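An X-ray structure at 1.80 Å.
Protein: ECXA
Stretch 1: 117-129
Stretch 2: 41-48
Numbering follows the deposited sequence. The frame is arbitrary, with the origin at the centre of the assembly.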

ATOM      1  N   ARG A 117       3.523 -34.351  12.531  1.00 78.11           N
ATOM      2  CA  ARG A 117       3.358 -35.733  12.107  1.00 79.41           C
ATOM      3  C   ARG A 117       2.904 -35.825  10.649  1.00 77.30           C
ATOM      4  O   ARG A 117       2.079 -35.034  10.183  1.00 73.62           O
ATOM      5  CB  ARG A 117       2.371 -36.463  13.026  1.00 83.57           C
ATOM      6  CG  ARG A 117       0.955 -35.935  12.972  1.00 87.97           C
ATOM      7  CD  ARG A 117       0.048 -36.676  13.934  1.00 94.14           C
ATOM      8  NE  ARG A 117      -1.327 -36.205  13.814  1.00 97.14           N
ATOM      9  CZ  ARG A 117      -2.202 -36.702  12.945  1.00 99.02           C
ATOM     10  NH1 ARG A 117      -3.434 -36.220  12.887  1.00101.00           N
ATOM     11  NH2 ARG A 117      -1.843 -37.681  12.127  1.00 96.12           N
ATOM     12  N   ILE A 118       3.482 -36.779   9.927  1.00 76.64           N
ATOM     13  CA  ILE A 118       3.067 -37.094   8.568  1.00 76.22           C
ATOM     14  C   ILE A 118       2.428 -38.471   8.559  1.00 83.51           C
ATOM     15  O   ILE A 118       3.116 -39.486   8.682  1.00 88.14           O
ATOM     16  CB  ILE A 118       4.249 -37.073   7.571  1.00 79.98           C
ATOM     17  CG1 ILE A 118       4.817 -35.658   7.432  1.00 75.56           C
ATOM     18  CG2 ILE A 118       3.813 -37.615   6.211  1.00 77.10           C
ATOM     19  CD1 ILE A 118       3.858 -34.664   6.828  1.00 74.08           C
ATOM     20  N   ASP A 119       1.107 -38.508   8.438  1.00 80.45           N
ATOM     21  CA  ASP A 119       0.396 -39.777   8.397  1.00 87.65           C
ATOM     22  C   ASP A 119       0.789 -40.541   7.144  1.00 93.64           C
ATOM     23  O   ASP A 119       0.844 -39.975   6.060  1.00 99.91           O
ATOM     24  CB  ASP A 119      -1.115 -39.556   8.437  1.00 85.07           C
ATOM     25  CG  ASP A 119      -1.867 -40.794   8.874  1.00 89.82           C
ATOM     26  OD1 ASP A 119      -2.246 -41.604   8.001  1.00 90.77           O
ATOM     27  OD2 ASP A 119      -2.075 -40.960  10.094  1.00 87.73           O
ATOM     28  N   ILE A 120       1.079 -41.826   7.297  1.00 90.21           N
ATOM     29  CA  ILE A 120       1.456 -42.642   6.154  1.00 89.87           C
ATOM     30  C   ILE A 120       0.229 -43.361   5.601  1.00 90.57           C
ATOM     31  O   ILE A 120       0.090 -43.533   4.388  1.00 88.93           O
ATOM     32  CB  ILE A 120       2.545 -43.660   6.528  1.00 94.94           C
ATOM     33  CG1 ILE A 120       3.730 -42.951   7.187  1.00 87.07           C
ATOM     34  CG2 ILE A 120       3.005 -44.411   5.301  1.00 97.41           C
ATOM     35  CD1 ILE A 120       4.405 -41.938   6.296  1.00 86.85           C
ATOM     36  N   GLY A 121      -0.665 -43.765   6.499  1.00 94.97           N
ATOM     37  CA  GLY A 121      -1.903 -44.425   6.121  1.00 96.53           C
ATOM     38  C   GLY A 121      -2.858 -43.536   5.343  1.00 96.53           C
ATOM     39  O   GLY A 121      -3.546 -44.004   4.437  1.00 97.81           O
ATOM     40  N   SER A 122      -2.907 -42.253   5.698  1.00 91.26           N
ATOM     41  CA  SER A 122      -3.747 -41.297   4.978  1.00 88.21           C
ATOM     42  C   SER A 122      -3.235 -41.074   3.556  1.00 83.26           C
ATOM     43  O   SER A 122      -4.024 -41.006   2.615  1.00 82.74           O
ATOM     44  CB  SER A 122      -3.822 -39.959   5.724  1.00 85.93           C
ATOM     45  OG  SER A 122      -4.759 -40.016   6.787  1.00 86.38           O
ATOM     46  N   PHE A 123      -1.918 -40.965   3.403  1.00 81.31           N
ATOM     47  CA  PHE A 123      -1.315 -40.821   2.081  1.00 82.12           C
ATOM     48  C   PHE A 123      -1.645 -42.017   1.189  1.00 91.79           C
ATOM     49  O   PHE A 123      -2.120 -41.848   0.070  1.00 90.19           O
ATOM     50  CB  PHE A 123       0.201 -40.641   2.191  1.00 79.53           C
ATOM     51  CG  PHE A 123       0.633 -39.203   2.284  1.00 77.77           C
ATOM     52  CD1 PHE A 123       0.755 -38.581   3.511  1.00 75.85           C
ATOM     53  CD2 PHE A 123       0.903 -38.470   1.139  1.00 76.09           C
ATOM     54  CE1 PHE A 123       1.145 -37.257   3.603  1.00 77.06           C
ATOM     55  CE2 PHE A 123       1.291 -37.146   1.222  1.00 77.16           C
ATOM     56  CZ  PHE A 123       1.412 -36.538   2.457  1.00 76.46           C
ATOM     57  N   ASN A 124      -1.416 -43.221   1.704  1.00101.84           N
ATOM     58  CA  ASN A 124      -1.707 -44.451   0.967  1.00114.29           C
ATOM     59  C   ASN A 124      -3.146 -44.522   0.451  1.00119.10           C
ATOM     60  O   ASN A 124      -3.427 -45.188  -0.545  1.00121.90           O
ATOM     61  CB  ASN A 124      -1.420 -45.669   1.849  1.00118.79           C
ATOM     62  CG  ASN A 124       0.039 -45.775   2.238  1.00121.56           C
ATOM     63  OD1 ASN A 124       0.922 -45.675   1.391  1.00125.76           O
ATOM     64  ND2 ASN A 124       0.300 -45.973   3.524  1.00120.81           N
ATOM     65  N   ARG A 125      -4.042 -43.816   1.131  1.00120.08           N
ATOM     66  CA  ARG A 125      -5.469 -43.850   0.833  1.00121.06           C
ATOM     67  C   ARG A 125      -5.940 -42.682  -0.034  1.00115.84           C
ATOM     68  O   ARG A 125      -6.630 -42.888  -1.036  1.00117.28           O
ATOM     69  CB  ARG A 125      -6.262 -43.874   2.144  1.00124.29           C
ATOM     70  CG  ARG A 125      -7.778 -43.804   2.008  1.00127.00           C
ATOM     71  CD  ARG A 125      -8.363 -45.002   1.278  1.00132.91           C
ATOM     72  NE  ARG A 125      -9.822 -44.933   1.222  1.00133.87           N
ATOM     73  CZ  ARG A 125     -10.513 -44.287   0.287  1.00133.90           C
ATOM     74  NH1 ARG A 125      -9.885 -43.639  -0.687  1.00134.13           N
ATOM     75  NH2 ARG A 125     -11.839 -44.286   0.329  1.00134.43           N
ATOM     76  N   ILE A 126      -5.570 -41.459   0.343  1.00107.49           N
ATOM     77  CA  ILE A 126      -6.164 -40.278  -0.282  1.00 99.41           C
ATOM     78  C   ILE A 126      -5.194 -39.351  -1.028  1.00 93.10           C
ATOM     79  O   ILE A 126      -5.579 -38.241  -1.391  1.00 94.99           O
ATOM     80  CB  ILE A 126      -6.914 -39.408   0.770  1.00 79.15           C
ATOM     81  CG1 ILE A 126      -5.930 -38.704   1.708  1.00 79.80           C
ATOM     82  CG2 ILE A 126      -7.907 -40.243   1.563  1.00 77.56           C
ATOM     83  CD1 ILE A 126      -6.581 -37.695   2.637  1.00 78.17           C
ATOM     84  N   VAL A 127      -3.958 -39.783  -1.278  1.00 93.07           N
ATOM     85  CA  VAL A 127      -2.989 -38.883  -1.913  1.00 94.82           C
ATOM     86  C   VAL A 127      -3.307 -38.630  -3.391  1.00 95.41           C
ATOM     87  O   VAL A 127      -2.985 -37.566  -3.922  1.00 94.41           O
ATOM     88  CB  VAL A 127      -1.533 -39.408  -1.800  1.00 79.67           C
ATOM     89  CG1 VAL A 127      -1.296 -40.557  -2.747  1.00 79.38           C
ATOM     90  CG2 VAL A 127      -0.539 -38.290  -2.087  1.00 75.52           C
ATOM     91  N   MET A 128      -3.951 -39.590  -4.051  1.00 94.28           N
ATOM     92  CA  MET A 128      -4.249 -39.452  -5.473  1.00 93.77           C
ATOM     93  C   MET A 128      -5.733 -39.219  -5.736  1.00 93.43           C
ATOM     94  O   MET A 128      -6.206 -39.401  -6.857  1.00 97.12           O
ATOM     95  CB  MET A 128      -3.770 -40.684  -6.246  1.00 94.67           C
ATOM     96  CG  MET A 128      -2.261 -40.869  -6.246  1.00 92.66           C
ATOM     97  SD  MET A 128      -1.646 -41.499  -7.820  1.00137.99           S
ATOM     98  CE  MET A 128      -2.745 -42.889  -8.094  1.00115.88           C
ATOM     99  N   ASN A 129      -6.461 -38.802  -4.704  1.00 91.56           N
ATOM    100  CA  ASN A 129      -7.886 -38.522  -4.834  1.00 90.82           C
ATOM    101  C   ASN A 129      -8.176 -37.369  -5.786  1.00 96.56           C
ATOM    102  O   ASN A 129      -9.303 -37.213  -6.256  1.00 95.33           O
ATOM    103  CB  ASN A 129      -8.496 -38.226  -3.466  1.00 85.38           C
ATOM    104  CG  ASN A 129      -8.958 -39.480  -2.758  1.00 89.15           C
ATOM    105  OD1 ASN A 129      -8.471 -40.578  -3.030  1.00 92.79           O
ATOM    106  ND2 ASN A 129      -9.904 -39.323  -1.841  1.00 89.14           N
TER
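Stretch 2 (41-48) NITINTIN

Stretch 2 lies along one side of stretch 1 as an extended segment: N41 to I44 form a weakly bonded strand, and the phi/psi pairs from N45 to I47 (-158/143, -107/168 and -120/134) keep the chain extended beyond it. Relative to helix 120-126, the strand axis runs at 40° between N-to-C directions (signed crossing angle -40°), with a closest approach of 8.1 Å. Both therefore run in broadly the same sense, and contacts advance together along the two sequences. Together the stretches bury 513 Å².

Stretch 1 opens as a strand. R117 is out of reach of stretch 2, and the first contact is made by I118, whose CG2 lies 4.1 Å from I42 CD1, a loose apolar touch. D119 does not reach stretch 2; it caps the helix instead, its OD1 accepting from S122 N at a very short 2.5 Å.

I120, with chi1 and chi2 both in m, starts its side chain sideways, yet the end comes nearer. Its CD1 packs on I42 CG2 at 3.6 Å, while its CG2 lies 3.1 Å from T43 O, a close approach of a methyl to a carbonyl oxygen. G121 has no side chain and makes no contact, and S122 is also out of reach. One helical turn after I120 comes F123: its CB points toward stretch 2 and meets I44 CG2 at 3.5 Å, while the end of the side chain leads away, and I44 CD1 sits obliquely to the ring.

N124 is the polar centre of the contact and has the largest covered area of any residue here, 76 Å². Its CA is 4.8 Å from that of T46, the nearest CA pair between the stretches. With chi1 at -63° (m), N124 OD1 accepts a hydrogen bond from N45 N at 2.4 Å; the distance is very short and the N-H...acceptor angle is 131°, so the contact is tight but bent. The same OD1 is 3.1 Å from I44 CA. It also lies 3.2 Å from N45 O, but these are two acceptors and do not bond. The N124 backbone contributes as well: T46 OG1 donates a weak hydrogen bond to N124 O at 3.4 Å.

R125 and I126 direct their CA-to-CB bonds away. The chain then makes a type I turn from I126 to N129, within which the CA-to-CB bond of M128 points toward stretch 2. Its CE lies 3.7 Å from T46 CG2 and 4.0 Å from N48 CB, the last side-chain atom modelled for that residue.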

ATOM      1  N   ASN A  41      13.161 -44.058   5.984  1.00137.46           N
ATOM      2  CA  ASN A  41      12.586 -43.503   4.779  1.00137.17           C
ATOM      3  C   ASN A  41      11.085 -43.718   4.872  1.00135.33           C
ATOM      4  O   ASN A  41      10.632 -44.717   5.436  1.00136.41           O
ATOM      5  CB  ASN A  41      13.161 -44.179   3.533  1.00139.58           C
ATOM      6  CG  ASN A  41      14.489 -43.585   3.103  1.00138.89           C
ATOM      7  OD1 ASN A  41      14.660 -43.178   1.954  1.00138.15           O
ATOM      8  ND2 ASN A  41      15.439 -43.530   4.029  1.00138.82           N
ATOM      9  N   ILE A  42      10.313 -42.786   4.335  1.00131.79           N
ATOM     10  CA  ILE A  42       8.863 -42.913   4.362  1.00128.13           C
ATOM     11  C   ILE A  42       8.387 -43.904   3.298  1.00126.52           C
ATOM     12  O   ILE A  42       8.794 -43.829   2.133  1.00129.49           O
ATOM     13  CB  ILE A  42       8.184 -41.545   4.168  1.00125.55           C
ATOM     14  CG1 ILE A  42       8.113 -40.801   5.501  1.00125.82           C
ATOM     15  CG2 ILE A  42       6.788 -41.713   3.636  1.00123.01           C
ATOM     16  CD1 ILE A  42       7.338 -39.501   5.426  1.00124.89           C
ATOM     17  N   THR A  43       7.543 -44.848   3.717  1.00121.37           N
ATOM     18  CA  THR A  43       6.973 -45.834   2.805  1.00116.86           C
ATOM     19  C   THR A  43       5.469 -45.594   2.615  1.00113.63           C
ATOM     20  O   THR A  43       4.646 -46.164   3.328  1.00114.74           O
ATOM     21  CB  THR A  43       7.207 -47.284   3.299  1.00115.14           C
ATOM     22  OG1 THR A  43       8.615 -47.534   3.375  1.00117.31           O
ATOM     23  CG2 THR A  43       6.604 -48.282   2.307  1.00114.25           C
ATOM     24  N   ILE A  44       5.148 -44.697   1.683  1.00111.16           N
ATOM     25  CA  ILE A  44       3.816 -44.512   1.098  1.00114.24           C
ATOM     26  C   ILE A  44       3.680 -45.362  -0.153  1.00117.58           C
ATOM     27  O   ILE A  44       4.588 -45.307  -0.952  1.00117.11           O
ATOM     28  CB  ILE A  44       3.586 -43.055   0.600  1.00102.60           C
ATOM     29  CG1 ILE A  44       4.045 -42.011   1.609  1.00105.27           C
ATOM     30  CG2 ILE A  44       2.138 -42.848   0.239  1.00100.89           C
ATOM     31  CD1 ILE A  44       4.395 -40.691   0.975  1.00106.80           C
ATOM     32  N   ASN A  45       2.564 -46.083  -0.357  1.00124.28           N
ATOM     33  CA  ASN A  45       2.042 -46.423  -1.727  1.00130.04           C
ATOM     34  C   ASN A  45       0.554 -46.775  -1.893  1.00130.60           C
ATOM     35  O   ASN A  45      -0.044 -47.468  -1.076  1.00128.13           O
ATOM     36  CB  ASN A  45       2.821 -47.571  -2.420  1.00137.46           C
ATOM     37  CG  ASN A  45       2.725 -48.865  -1.697  1.00139.36           C
ATOM     38  OD1 ASN A  45       2.290 -48.902  -0.557  1.00138.52           O
ATOM     39  ND2 ASN A  45       3.189 -49.927  -2.312  1.00140.12           N
ATOM     40  N   THR A  46       0.013 -46.328  -3.030  1.00135.16           N
ATOM     41  CA  THR A  46      -1.416 -46.429  -3.358  1.00137.28           C
ATOM     42  C   THR A  46      -1.735 -47.484  -4.432  1.00142.91           C
ATOM     43  O   THR A  46      -0.835 -48.004  -5.096  1.00146.21           O
ATOM     44  CB  THR A  46      -1.948 -45.075  -3.854  1.00134.36           C
ATOM     45  OG1 THR A  46      -3.373 -45.144  -3.964  1.00135.52           O
ATOM     46  CG2 THR A  46      -1.379 -44.791  -5.233  1.00131.91           C
ATOM     47  N   ILE A  47      -3.021 -47.791  -4.596  1.00143.49           N
ATOM     48  CA  ILE A  47      -3.478 -48.690  -5.656  1.00146.95           C
ATOM     49  C   ILE A  47      -4.469 -47.949  -6.571  1.00144.20           C
ATOM     50  O   ILE A  47      -5.364 -47.248  -6.094  1.00144.28           O
ATOM     51  CB  ILE A  47      -4.132 -49.990  -5.085  1.00141.99           C
ATOM     52  CG1 ILE A  47      -3.108 -50.872  -4.351  1.00142.53           C
ATOM     53  CG2 ILE A  47      -4.749 -50.823  -6.197  1.00144.25           C
ATOM     54  CD1 ILE A  47      -2.790 -50.475  -2.921  1.00139.05           C
ATOM     55  N   ASN A  48      -4.290 -48.094  -7.883  1.00141.88           N
ATOM     56  CA  ASN A  48      -5.163 -47.447  -8.865  1.00134.73           C
ATOM     57  C   ASN A  48      -5.545 -48.376 -10.016  1.00135.53           C
ATOM     58  O   ASN A  48      -6.593 -49.025  -9.987  1.00134.77           O
ATOM     59  CB  ASN A  48      -4.498 -46.185  -9.427  1.00129.67           C
TER